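Local coordinates for ABC transporter periplasmic substrate-binding protein (Desulfovibrio alaskensis, PDB 5MY5) that binds tungstate with high selectivity and probably delivers it to an ABC transporter in the membrane, at residues T34-T39 and L80-A85; A126-I131 and K152-Q157; V137-G142 and I180-E185; S145-M150 and Y189-R194. The protein carries 2 engineered substitutions. All coordinates share one frame; numbering follows the deposited sequence.

Contact 1: T34-T39 and L80-A85; sequences TSTDNT and LVHAPA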
loop_
_atom_site.group_PDB
_atom_site.type_symbol
_atom_site.label_atom_id
_atom_site.label_comp_id
_atom_site.label_asym_id
_atom_site.label_seq_id
_atom_site.Cartn_x
_atom_site.Cartn_y
_atom_site.Cartn_z
ATOM N N THR A 34 6.915 0.323 -6.283
ATOM C CA THR A 34 6.236 0.998 -7.352
ATOM C C THR A 34 4.991 1.700 -6.855
ATOM O O THR A 34 4.775 2.843 -7.127
ATOM C CB THR A 34 5.879 -0.074 -8.388
ATOM O OG1 THR A 34 7.084 -0.727 -8.794
ATOM C CG2 THR A 34 5.118 0.561 -9.616
ATOM N N SER A 35 4.217 1.064 -5.990
ATOM C CA SER A 35 3.029 1.684 -5.497
ATOM C C SER A 35 3.391 2.938 -4.697
ATOM O O SER A 35 2.684 3.984 -4.783
ATOM C CB SER A 35 2.118 0.774 -4.637
ATOM O OG SER A 35 2.808 0.241 -3.560
ATOM N N THR A 36 4.480 2.848 -3.912
ATOM C CA THR A 36 4.909 4.006 -3.102
ATOM C C THR A 36 5.210 5.178 -4.030
ATOM O O THR A 36 4.752 6.340 -3.805
ATOM C CB THR A 36 6.122 3.657 -2.240
ATOM O OG1 THR A 36 5.799 2.549 -1.390
ATOM C CG2 THR A 36 6.465 4.830 -1.327
ATOM N N ASP A 37 5.999 4.888 -5.017
ATOM C CA ASP A 37 6.399 5.964 -5.958
ATOM C C ASP A 37 5.165 6.584 -6.631
ATOM O O ASP A 37 5.068 7.830 -6.734
ATOM C CB ASP A 37 7.375 5.415 -6.945
ATOM C CG ASP A 37 7.972 6.489 -7.877
ATOM O OD1 ASP A 37 8.658 7.405 -7.385
ATOM O OD2 ASP A 37 7.783 6.351 -9.076
ATOM N N ASN A 38 4.260 5.754 -7.076
ATOM C CA ASN A 38 3.014 6.256 -7.672
ATOM C C ASN A 38 2.225 7.254 -6.864
ATOM O O ASN A 38 1.557 8.086 -7.509
ATOM C CB ASN A 38 2.097 5.131 -8.093
ATOM C CG ASN A 38 2.678 4.324 -9.238
ATOM O OD1 ASN A 38 3.565 4.774 -9.929
ATOM N ND2 ASN A 38 2.160 3.125 -9.412
ATOM N N THR A 39 2.269 7.221 -5.525
ATOM C CA THR A 39 1.491 8.149 -4.694
ATOM C C THR A 39 2.050 9.559 -4.816
ATOM O O THR A 39 1.364 10.506 -4.455
ATOM C CB THR A 39 1.530 7.817 -3.168
ATOM O OG1 THR A 39 2.871 7.923 -2.636
ATOM C CG2 THR A 39 0.980 6.384 -2.889
ATOM N N LEU A 80 12.101 1.338 2.241
ATOM C CA LEU A 80 10.756 1.889 2.696
ATOM C C LEU A 80 9.763 1.003 1.991
ATOM O O LEU A 80 9.515 1.120 0.805
ATOM C CB LEU A 80 10.600 3.375 2.287
ATOM C CG LEU A 80 9.267 3.991 2.703
ATOM C CD1 LEU A 80 9.052 4.013 4.207
ATOM C CD2 LEU A 80 9.226 5.429 2.068
ATOM N N VAL A 81 9.117 0.128 2.769
ATOM C CA VAL A 81 8.273 -0.914 2.150
ATOM C C VAL A 81 7.039 -1.142 3.007
ATOM O O VAL A 81 6.856 -0.449 4.022
ATOM C CB VAL A 81 9.033 -2.246 1.925
ATOM C CG1 VAL A 81 10.098 -2.062 0.821
ATOM C CG2 VAL A 81 9.682 -2.660 3.191
ATOM N N HIS A 82 6.177 -2.039 2.528
ATOM C CA HIS A 82 4.863 -2.214 3.170
ATOM C C HIS A 82 4.413 -3.658 3.072
ATOM O O HIS A 82 3.376 -3.959 2.452
ATOM C CB HIS A 82 3.839 -1.250 2.563
ATOM C CG HIS A 82 3.868 -1.198 1.081
ATOM N ND1 HIS A 82 3.060 -1.973 0.298
ATOM C CD2 HIS A 82 4.637 -0.469 0.212
ATOM C CE1 HIS A 82 3.313 -1.733 -0.985
ATOM N NE2 HIS A 82 4.283 -0.823 -1.066
ATOM N N ALA A 83 5.248 -4.510 3.634
ATOM C CA ALA A 83 5.047 -5.967 3.592
ATOM C C ALA A 83 5.600 -6.655 4.871
ATOM O O ALA A 83 6.698 -7.182 4.911
ATOM C CB ALA A 83 5.682 -6.518 2.332
ATOM N N PRO A 84 4.755 -6.600 5.916
ATOM C CA PRO A 84 5.267 -6.928 7.250
ATOM C C PRO A 84 5.945 -8.311 7.380
ATOM O O PRO A 84 6.980 -8.388 7.957
ATOM C CB PRO A 84 4.022 -6.758 8.131
ATOM C CG PRO A 84 3.184 -5.722 7.414
ATOM C CD PRO A 84 3.448 -5.949 5.972
ATOM N N ALA A 85 5.375 -9.371 6.823
ATOM C CA ALA A 85 6.029 -10.698 6.955
ATOM C C ALA A 85 7.389 -10.762 6.285
ATOM O O ALA A 85 8.356 -11.270 6.869
ATOM C CB ALA A 85 5.128 -11.833 6.424
#
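Ser35 and His82 meet because both start from the position between their own backbone N and carbonyl carbon: chi1 of 56° lifts the serine hydroxyl toward the histidine, and chi1 of 46° swings the imidazole toward helix 34-39. Ser35 OG ends 3.1 Å from His82 NE2 and 3.3 Å from His82 CE1, approaching the ring obliquely. Thr36 sends its two branches to different neighbours. Its hydroxyl comes to the ring edge, near the imidazole plane, with Thr36 OG1 3.6 Å from His82 CD2, while its methyl leans back to the end of the strand, where Thr36 CG2 lies 4.4 Å from Leu80 CD2. The two segments are thus joined by two neighbouring helix hydroxyls gathered at the NE2 side of one imidazole, beside one loose methyl-methyl touch.

Thr33, just before the helix, ties the polar ends together, since its OG1 hydrogen-bonds to Ser35 OG, Thr36 OG1 and His82 NE2. Tyr224 OH and Thr36 OG1 are also hydrogen-bonded, the tyrosine meets the imidazole with planes about 45° apart, and Asn222 OD1 reaches His82 ND1 through a weak bond.

Strands 27-33 and 78-81 run parallel in the sheet of this periplasmic-binding-protein fold, so the contact gathers groups from their C-terminal ends. Hydroxyls at the N-terminal end of helix 34-39, with a histidine beside them, would suit an oxyanion such as tungstate, though no anion is bound here. With NE2 bonded to Thr33 and ND1 weakly to Asn222, the imidazole is probably restrained from turning.

Contact 2: A126-I131 and K152-Q157; sequences AALGKI and KSLWKQ. Engineered in segment 126-131: Lys130 (natural residue Arg).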
loop_
_atom_site.group_PDB
_atom_site.type_symbol
_atom_site.label_atom_id
_atom_site.label_comp_id
_atom_site.label_asym_id
_atom_site.label_seq_id
_atom_site.Cartn_x
_atom_site.Cartn_y
_atom_site.Cartn_z
ATOM N N ALA A 126 -17.969 -9.290 6.906
ATOM C CA ALA A 126 -19.418 -9.387 6.648
ATOM C C ALA A 126 -19.745 -9.052 5.225
ATOM O O ALA A 126 -20.573 -9.683 4.571
ATOM C CB ALA A 126 -20.163 -8.488 7.625
ATOM N N ALA A 127 -18.988 -8.099 4.637
ATOM C CA ALA A 127 -19.291 -7.651 3.281
ATOM C C ALA A 127 -18.952 -8.768 2.290
ATOM O O ALA A 127 -19.729 -9.037 1.360
ATOM C CB ALA A 127 -18.513 -6.361 2.908
ATOM N N LEU A 128 -17.761 -9.306 2.455
ATOM C CA LEU A 128 -17.287 -10.398 1.568
ATOM C C LEU A 128 -18.167 -11.591 1.739
ATOM O O LEU A 128 -18.549 -12.230 0.758
ATOM C CB LEU A 128 -15.809 -10.700 1.809
ATOM C CG LEU A 128 -14.800 -9.589 1.388
ATOM C CD1 LEU A 128 -13.422 -10.111 1.612
ATOM C CD2 LEU A 128 -15.066 -9.046 0.006
ATOM N N GLY A 129 -18.591 -11.889 2.978
ATOM C CA GLY A 129 -19.518 -13.034 3.139
ATOM C C GLY A 129 -20.849 -12.809 2.510
ATOM O O GLY A 129 -21.456 -13.754 1.971
ATOM N N LYS A 130 -21.351 -11.609 2.540
ATOM C CA LYS A 130 -22.577 -11.232 1.953
ATOM C C LYS A 130 -22.550 -11.233 0.447
ATOM O O LYS A 130 -23.490 -11.642 -0.213
ATOM C CB LYS A 130 -23.038 -9.874 2.508
ATOM C CG LYS A 130 -24.371 -9.392 1.964
ATOM C CD LYS A 130 -25.429 -10.405 2.314
ATOM C CE LYS A 130 -26.810 -9.819 2.412
ATOM N NZ LYS A 130 -27.327 -9.133 1.194
ATOM N N ILE A 131 -21.443 -10.722 -0.146
ATOM C CA ILE A 131 -21.247 -10.762 -1.613
ATOM C C ILE A 131 -21.268 -12.220 -2.070
ATOM O O ILE A 131 -21.914 -12.540 -3.089
ATOM C CB ILE A 131 -19.896 -10.000 -1.943
ATOM C CG1 ILE A 131 -20.094 -8.507 -1.857
ATOM C CG2 ILE A 131 -19.317 -10.491 -3.270
ATOM C CD1 ILE A 131 -18.768 -7.736 -1.633
ATOM N N LYS A 152 -6.600 -11.564 -1.681
ATOM C CA LYS A 152 -6.722 -12.983 -1.352
ATOM C C LYS A 152 -6.707 -13.167 0.148
ATOM O O LYS A 152 -7.440 -14.024 0.666
ATOM C CB LYS A 152 -5.578 -13.781 -1.913
ATOM C CG LYS A 152 -5.792 -14.004 -3.381
ATOM C CD LYS A 152 -4.810 -14.984 -4.058
ATOM C CE LYS A 152 -3.496 -14.326 -4.382
ATOM N NZ LYS A 152 -2.484 -15.301 -4.929
ATOM N N SER A 153 -5.888 -12.407 0.859
ATOM C CA SER A 153 -5.769 -12.528 2.301
ATOM C C SER A 153 -7.091 -12.230 2.986
ATOM O O SER A 153 -7.338 -12.770 4.054
ATOM C CB SER A 153 -4.639 -11.653 2.896
ATOM O OG SER A 153 -4.981 -10.276 3.085
ATOM N N LEU A 154 -7.901 -11.315 2.433
ATOM C CA LEU A 154 -9.195 -10.945 3.022
ATOM C C LEU A 154 -10.179 -12.087 3.028
ATOM O O LEU A 154 -10.927 -12.325 4.033
ATOM C CB LEU A 154 -9.856 -9.813 2.270
ATOM C CG LEU A 154 -9.077 -8.480 2.185
ATOM C CD1 LEU A 154 -9.857 -7.388 1.521
ATOM C CD2 LEU A 154 -8.596 -8.003 3.534
ATOM N N TRP A 155 -10.200 -12.850 1.943
ATOM C CA TRP A 155 -11.093 -13.964 1.862
ATOM C C TRP A 155 -10.750 -15.009 2.866
ATOM O O TRP A 155 -11.631 -15.751 3.261
ATOM C CB TRP A 155 -11.118 -14.579 0.447
ATOM C CG TRP A 155 -11.736 -13.709 -0.544
ATOM C CD1 TRP A 155 -11.071 -12.855 -1.498
ATOM C CD2 TRP A 155 -13.162 -13.449 -0.783
ATOM N NE1 TRP A 155 -11.984 -12.197 -2.184
ATOM C CE2 TRP A 155 -13.281 -12.518 -1.809
ATOM C CE3 TRP A 155 -14.343 -13.957 -0.204
ATOM C CZ2 TRP A 155 -14.519 -12.088 -2.312
ATOM C CZ3 TRP A 155 -15.507 -13.567 -0.656
ATOM C CH2 TRP A 155 -15.662 -12.614 -1.681
ATOM N N LYS A 156 -9.474 -15.127 3.210
ATOM C CA LYS A 156 -9.039 -16.133 4.182
ATOM C C LYS A 156 -9.665 -15.969 5.552
ATOM O O LYS A 156 -9.662 -16.929 6.314
ATOM C CB LYS A 156 -7.509 -16.149 4.310
ATOM C CG LYS A 156 -6.817 -16.763 3.124
ATOM C CD LYS A 156 -6.586 -18.260 3.293
ATOM C CE LYS A 156 -5.595 -18.764 2.255
ATOM N NZ LYS A 156 -4.189 -18.537 2.699
ATOM N N GLN A 157 -10.238 -14.808 5.855
ATOM C CA GLN A 157 -10.893 -14.515 7.113
ATOM C C GLN A 157 -12.413 -14.589 7.137
ATOM O O GLN A 157 -12.991 -14.243 8.173
ATOM C CB GLN A 157 -10.498 -13.097 7.577
ATOM C CG GLN A 157 -9.017 -12.757 7.529
ATOM C CD GLN A 157 -8.140 -13.700 8.366
ATOM O OE1 GLN A 157 -7.385 -14.526 7.831
ATOM N NE2 GLN A 157 -8.212 -13.551 9.686
#
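Leu128 lies over the indole of Trp155, the central contact of a helix-helix pairing in the alpha/beta fold of this binding protein: helices 124-133 and 146-155, joined through strand 138-140, pack side by side. The leucine covers one face of the ring system with three carbons. Leu128 CB makes a CH-pi contact, 4.1 Å from the centroid of the Trp155 six-membered ring and 23° off its normal. Leu128 CD1 stands over the centre of the indole, and Leu128 CD2 comes within 3.9 Å of Trp155 CZ2. The same CD1 methyl also touches Leu154, the residue before the tryptophan, with Leu128 CD1 3.6 Å from Leu154 CB and the two leucine side chains crossing at about a right angle.

The second shell fixes how the indole is turned. Trp155 NE1 is hydrogen-bonded to Glu151 OE2, one helical turn back, and Phe138 of the intervening strand meets the indole edge-to-face, with Trp155 CZ2 3.9 Å from Phe138 CG. Leu128 and Ile131 also pack on Phe138, so both helices rest on the same strand residue. The backbone takes part too: Leu128 O lies 3.6 Å from Trp155 CZ3, at the far end of the benzene ring from the pyrrole nitrogen.

Contact 3: V137-G142 and I180-E185; sequences VFVSRG and INVAAE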
loop_
_atom_site.group_PDB
_atom_site.type_symbol
_atom_site.label_atom_id
_atom_site.label_comp_id
_atom_site.label_asym_id
_atom_site.label_seq_id
_atom_site.Cartn_x
_atom_site.Cartn_y
_atom_site.Cartn_z
ATOM N N VAL A 137 -21.210 -10.116 -8.192
ATOM C CA VAL A 137 -19.974 -10.038 -8.969
ATOM C C VAL A 137 -18.910 -9.393 -8.143
ATOM O O VAL A 137 -19.140 -8.337 -7.544
ATOM C CB VAL A 137 -20.106 -9.276 -10.270
ATOM C CG1 VAL A 137 -18.737 -9.067 -10.936
ATOM C CG2 VAL A 137 -21.017 -10.035 -11.245
ATOM N N PHE A 138 -17.770 -10.027 -8.084
ATOM C CA PHE A 138 -16.589 -9.519 -7.316
ATOM C C PHE A 138 -15.387 -9.673 -8.267
ATOM O O PHE A 138 -15.107 -10.781 -8.778
ATOM C CB PHE A 138 -16.305 -10.268 -6.043
ATOM C CG PHE A 138 -15.175 -9.655 -5.253
ATOM C CD1 PHE A 138 -13.849 -9.967 -5.588
ATOM C CD2 PHE A 138 -15.381 -8.664 -4.264
ATOM C CE1 PHE A 138 -12.785 -9.383 -4.937
ATOM C CE2 PHE A 138 -14.317 -8.075 -3.622
ATOM C CZ PHE A 138 -13.052 -8.403 -3.941
ATOM N N VAL A 139 -14.637 -8.598 -8.458
ATOM C CA VAL A 139 -13.559 -8.573 -9.408
ATOM C C VAL A 139 -12.200 -8.505 -8.717
ATOM O O VAL A 139 -11.879 -7.590 -7.981
ATOM C CB VAL A 139 -13.696 -7.387 -10.384
ATOM C CG1 VAL A 139 -12.717 -7.527 -11.461
ATOM C CG2 VAL A 139 -15.098 -7.265 -10.972
ATOM N N SER A 140 -11.414 -9.564 -8.918
ATOM C CA SER A 140 -10.030 -9.715 -8.455
ATOM C C SER A 140 -9.025 -9.246 -9.540
ATOM O O SER A 140 -9.258 -9.578 -10.742
ATOM C CB SER A 140 -9.739 -11.239 -8.144
ATOM O OG SER A 140 -8.452 -11.506 -7.745
ATOM N N ARG A 141 -7.921 -8.701 -9.102
ATOM C CA ARG A 141 -6.761 -8.430 -9.977
ATOM C C ARG A 141 -6.269 -9.739 -10.669
ATOM O O ARG A 141 -5.877 -9.678 -11.840
ATOM C CB ARG A 141 -5.638 -7.821 -9.203
ATOM C CG ARG A 141 -5.883 -6.414 -8.635
ATOM C CD ARG A 141 -5.739 -5.376 -9.710
ATOM N NE ARG A 141 -4.340 -5.343 -10.162
ATOM C CZ ARG A 141 -3.354 -4.694 -9.611
ATOM N NH1 ARG A 141 -3.494 -3.854 -8.597
ATOM N NH2 ARG A 141 -2.128 -4.831 -10.131
ATOM N N GLY A 142 -6.293 -10.890 -9.962
ATOM C CA GLY A 142 -5.765 -12.173 -10.517
ATOM C C GLY A 142 -4.371 -12.101 -11.135
ATOM O O GLY A 142 -4.121 -12.825 -12.064
ATOM N N ILE A 180 -10.836 -1.977 -11.959
ATOM C CA ILE A 180 -11.930 -1.086 -11.573
ATOM C C ILE A 180 -12.917 -0.971 -12.698
ATOM O O ILE A 180 -14.150 -1.035 -12.481
ATOM C CB ILE A 180 -11.399 0.265 -11.159
ATOM C CG1 ILE A 180 -10.788 0.184 -9.782
ATOM C CG2 ILE A 180 -12.552 1.301 -11.127
ATOM C CD1 ILE A 180 -10.054 1.472 -9.333
ATOM N N ASN A 181 -12.439 -0.694 -13.910
ATOM C CA ASN A 181 -13.276 -0.604 -15.105
ATOM C C ASN A 181 -14.078 -1.849 -15.428
ATOM O O ASN A 181 -15.260 -1.731 -15.724
ATOM C CB ASN A 181 -12.515 -0.016 -16.280
ATOM C CG ASN A 181 -12.321 1.524 -16.074
ATOM O OD1 ASN A 181 -13.316 2.242 -16.103
ATOM N ND2 ASN A 181 -11.190 1.944 -15.683
ATOM N N VAL A 182 -13.515 -3.045 -15.170
ATOM C CA VAL A 182 -14.334 -4.225 -15.301
ATOM C C VAL A 182 -15.439 -4.324 -14.260
ATOM O O VAL A 182 -16.606 -4.618 -14.595
ATOM C CB VAL A 182 -13.474 -5.490 -15.253
ATOM C CG1 VAL A 182 -14.380 -6.728 -15.175
ATOM C CG2 VAL A 182 -12.501 -5.514 -16.431
ATOM N N ALA A 183 -15.160 -3.954 -13.010
ATOM C CA ALA A 183 -16.190 -3.923 -11.957
ATOM C C ALA A 183 -17.259 -2.913 -12.366
ATOM O O ALA A 183 -18.463 -3.225 -12.233
ATOM C CB ALA A 183 -15.614 -3.588 -10.627
ATOM N N ALA A 184 -16.876 -1.766 -12.960
ATOM C CA ALA A 184 -17.908 -0.824 -13.402
ATOM C C ALA A 184 -18.784 -1.376 -14.515
ATOM O O ALA A 184 -19.999 -1.257 -14.419
ATOM C CB ALA A 184 -17.299 0.494 -13.818
ATOM N N GLU A 185 -18.187 -2.034 -15.517
ATOM C CA GLU A 185 -18.913 -2.576 -16.637
ATOM C C GLU A 185 -19.874 -3.674 -16.156
ATOM O O GLU A 185 -21.016 -3.804 -16.703
ATOM C CB GLU A 185 -17.961 -3.027 -17.732
ATOM C CG GLU A 185 -18.631 -3.452 -19.044
ATOM C CD GLU A 185 -19.085 -4.899 -19.076
ATOM O OE1 GLU A 185 -18.406 -5.775 -18.484
ATOM O OE2 GLU A 185 -20.120 -5.170 -19.744
#
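Val139 and Ala183 form the tight part of this contact, where strand 138-140 comes close under helix 176-186. Alanine's short side chain lets the backbones draw near, and Val139 CA and Ala183 CA lie 5.9 Å apart. Chi1 of -171° splits the valine methyls across the helix: Val139 CG2 fits against alanine, 3.7 Å from both Ala183 CA and Ala183 CB, while CG1 turns toward the preceding residue.

That second branch is the looser side. Val139 CG1 is 4.1 Å from Val182 CG1, the two side chains slanting past each other, and Val182 is partly exposed whereas Val139 and Ala183 are buried. Thr172 touches both valines, and Thr179 lies against Val139 from the preceding turn of the helix.

The helix belongs to a beta-alpha-beta crossover. It leads from strand 169-171 to strand 189-193, passing over strand 138-140, which is parallel to both and sits between them. Phe138 points to the opposite face of the sheet, toward helix 146-155. At the end of the strand, Ser140 forms an ST turn, its OG accepting from Gly142 N at 3.2 Å with an N-H...O angle of 145°; the same oxygen is hydrogen-bonded to Glu151 OE1.

No hydrogen bond crosses between helix and strand. Across these segments the contact is methyl packing alone; the strand's hydrogen bonds, such as Val139 O with Thr190 OG1, go to its sheet neighbours.

Contact 4: S145-M150 and Y189-R194; sequences SGTHKM and YTMTDR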
loop_
_atom_site.group_PDB
_atom_site.type_symbol
_atom_site.label_atom_id
_atom_site.label_comp_id
_atom_site.label_asym_id
_atom_site.label_seq_id
_atom_site.Cartn_x
_atom_site.Cartn_y
_atom_site.Cartn_z
ATOM N N SER A 145 -0.075 -9.452 -7.974
ATOM C CA SER A 145 0.392 -8.222 -7.410
ATOM C C SER A 145 0.272 -8.145 -5.901
ATOM O O SER A 145 -0.457 -8.923 -5.273
ATOM C CB SER A 145 -0.394 -7.035 -8.005
ATOM O OG SER A 145 -1.813 -7.167 -7.742
ATOM N N GLY A 146 0.866 -7.126 -5.294
ATOM C CA GLY A 146 0.672 -6.851 -3.913
ATOM C C GLY A 146 -0.808 -6.659 -3.553
ATOM O O GLY A 146 -1.292 -7.170 -2.545
ATOM N N THR A 147 -1.498 -5.927 -4.403
ATOM C CA THR A 147 -2.946 -5.695 -4.194
ATOM C C THR A 147 -3.681 -7.075 -4.245
ATOM O O THR A 147 -4.593 -7.358 -3.405
ATOM C CB THR A 147 -3.479 -4.721 -5.275
ATOM O OG1 THR A 147 -2.825 -3.449 -5.087
ATOM C CG2 THR A 147 -4.969 -4.542 -5.142
ATOM N N HIS A 148 -3.359 -7.900 -5.245
ATOM C CA HIS A 148 -3.995 -9.202 -5.378
ATOM C C HIS A 148 -3.779 -10.087 -4.156
ATOM O O HIS A 148 -4.713 -10.638 -3.571
ATOM C CB HIS A 148 -3.429 -9.947 -6.587
ATOM C CG HIS A 148 -4.152 -11.207 -6.869
ATOM N ND1 HIS A 148 -3.529 -12.239 -7.554
ATOM C CD2 HIS A 148 -5.387 -11.665 -6.521
ATOM C CE1 HIS A 148 -4.380 -13.235 -7.684
ATOM N NE2 HIS A 148 -5.517 -12.926 -7.053
ATOM N N LYS A 149 -2.551 -10.078 -3.645
ATOM C CA LYS A 149 -2.234 -10.780 -2.442
ATOM C C LYS A 149 -3.050 -10.301 -1.201
ATOM O O LYS A 149 -3.532 -11.122 -0.404
ATOM C CB LYS A 149 -0.730 -10.682 -2.214
ATOM C CG LYS A 149 0.049 -11.634 -3.118
ATOM C CD LYS A 149 1.534 -11.279 -3.129
ATOM C CE LYS A 149 2.266 -12.105 -4.166
ATOM N NZ LYS A 149 3.663 -11.601 -4.253
ATOM N N MET A 150 -3.201 -8.974 -1.043
ATOM C CA MET A 150 -4.014 -8.424 -0.032
ATOM C C MET A 150 -5.472 -8.864 -0.149
ATOM O O MET A 150 -6.062 -9.358 0.830
ATOM C CB MET A 150 -3.902 -6.912 -0.111
ATOM C CG MET A 150 -4.727 -6.064 0.812
ATOM S SD MET A 150 -4.536 -6.521 2.539
ATOM C CE MET A 150 -5.985 -5.688 3.025
ATOM N N TYR A 189 -18.428 -5.531 -7.434
ATOM C CA TYR A 189 -17.627 -5.061 -6.328
ATOM C C TYR A 189 -16.153 -5.321 -6.633
ATOM O O TYR A 189 -15.829 -6.288 -7.286
ATOM C CB TYR A 189 -18.028 -5.765 -5.067
ATOM C CG TYR A 189 -19.453 -5.397 -4.621
ATOM C CD1 TYR A 189 -20.528 -6.027 -5.165
ATOM C CD2 TYR A 189 -19.650 -4.410 -3.715
ATOM C CE1 TYR A 189 -21.804 -5.686 -4.791
ATOM C CE2 TYR A 189 -20.956 -4.104 -3.283
ATOM C CZ TYR A 189 -21.997 -4.687 -3.912
ATOM O OH TYR A 189 -23.308 -4.402 -3.418
ATOM N N THR A 190 -15.253 -4.544 -6.034
ATOM C CA THR A 190 -13.804 -4.849 -6.189
ATOM C C THR A 190 -13.087 -4.199 -4.987
ATOM O O THR A 190 -13.529 -3.186 -4.419
ATOM C CB THR A 190 -13.267 -4.419 -7.543
ATOM O OG1 THR A 190 -11.949 -4.987 -7.704
ATOM C CG2 THR A 190 -13.129 -2.959 -7.693
ATOM N N MET A 191 -11.934 -4.746 -4.636
ATOM C CA MET A 191 -11.034 -4.142 -3.650
ATOM C C MET A 191 -9.958 -3.366 -4.447
ATOM O O MET A 191 -9.336 -3.917 -5.393
ATOM C CB MET A 191 -10.392 -5.178 -2.734
ATOM C CG MET A 191 -9.580 -4.593 -1.612
ATOM S SD MET A 191 -8.214 -5.592 -1.035
ATOM C CE MET A 191 -7.066 -5.319 -2.386
ATOM N N THR A 192 -9.729 -2.119 -3.991
ATOM C CA THR A 192 -8.696 -1.226 -4.591
ATOM C C THR A 192 -7.939 -0.517 -3.571
ATOM O O THR A 192 -8.391 -0.337 -2.467
ATOM C CB THR A 192 -9.344 -0.239 -5.544
ATOM O OG1 THR A 192 -8.354 0.580 -6.205
ATOM C CG2 THR A 192 -10.335 0.623 -4.900
ATOM N N ASP A 193 -6.674 -0.141 -3.903
ATOM C CA ASP A 193 -6.022 0.835 -3.001
ATOM C C ASP A 193 -6.859 2.166 -3.166
ATOM O O ASP A 193 -7.360 2.439 -4.222
ATOM C CB ASP A 193 -4.540 1.065 -3.406
ATOM C CG ASP A 193 -4.437 1.524 -4.808
ATOM O OD1 ASP A 193 -4.773 0.844 -5.816
ATOM O OD2 ASP A 193 -4.034 2.694 -4.946
ATOM N N ARG A 194 -6.840 2.924 -2.061
ATOM C CA ARG A 194 -7.538 4.237 -2.067
ATOM C C ARG A 194 -6.976 5.181 -3.073
ATOM O O ARG A 194 -7.763 5.881 -3.737
ATOM C CB ARG A 194 -7.534 4.874 -0.735
ATOM C CG ARG A 194 -8.448 6.136 -0.632
ATOM C CD ARG A 194 -8.348 6.711 0.779
ATOM N NE ARG A 194 -8.886 5.874 1.853
ATOM C CZ ARG A 194 -10.172 5.859 2.218
ATOM N NH1 ARG A 194 -11.088 6.585 1.593
ATOM N NH2 ARG A 194 -10.536 5.058 3.226
HETATM O O HOH W 1 -3.563 -1.459 -6.758
#
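Met191 reaches from strand 189-193 to helix 146-155, a helix-on-sheet packing within the alpha/beta fold of the binding protein. Beyond CB, CG stands anti to the backbone N (chi1 -174°) and the chain stays extended through the next bond, so that the sulfur reaches the helix. There Met191 SD meets Met150 CG at 4.0 Å, the two methionines crossing at about a right angle; Leu154, on the same helix, also packs against the sulfur. A bend at the last torsion, chi3 75°, then brings the terminal methyl to Thr147. Met191 CE lies 3.5 Å from Thr147 CG2 and 3.4 Å from Thr147 O, so the methyl touches both the side chain and the backbone of a single residue. Phe107 of strand 100-112 touches both methionines, extending the apolar layer.

Polar groups gather at the start of the helix. Ser145 is its N-cap, with His148 N donating to Ser145 OG at 3.0 Å and an angle of 159°, and Asp143 OD1 holds the same hydroxyl. At the end of the strand Asp193 in turn is the N-cap of helix 194-203.

Thr147 divides its roles between the branches: its methyl packs on methionine, while its hydroxyl is hydrogen-bonded to a water that links the first turn of helix 146-155 to this second cap residue, 2.7 Å from Thr147 OG1 and donating to Asp193 OD1 at 2.8 Å.

From the N terminus, contact 1 comes first: it closes a loop of 40 residues between helix 34-39 and the end of strand 78-81, and is complete before any other opens. The remaining three interlock. Contacts 2, 3 and 4 open in that order, at 126-131, 137-142 and 145-150, and close in the same order, at 152-157, 180-185 and 189-194, so every pair of them crosses and none nests. Contacts 2 and 4 share helix 146-155, while contacts 3 and 4 use the neighbouring strands 138-140 and 189-193. Together they bind helices to both faces of this part of the sheet, with contact 1 about 13 Å from contact 4, centre to centre.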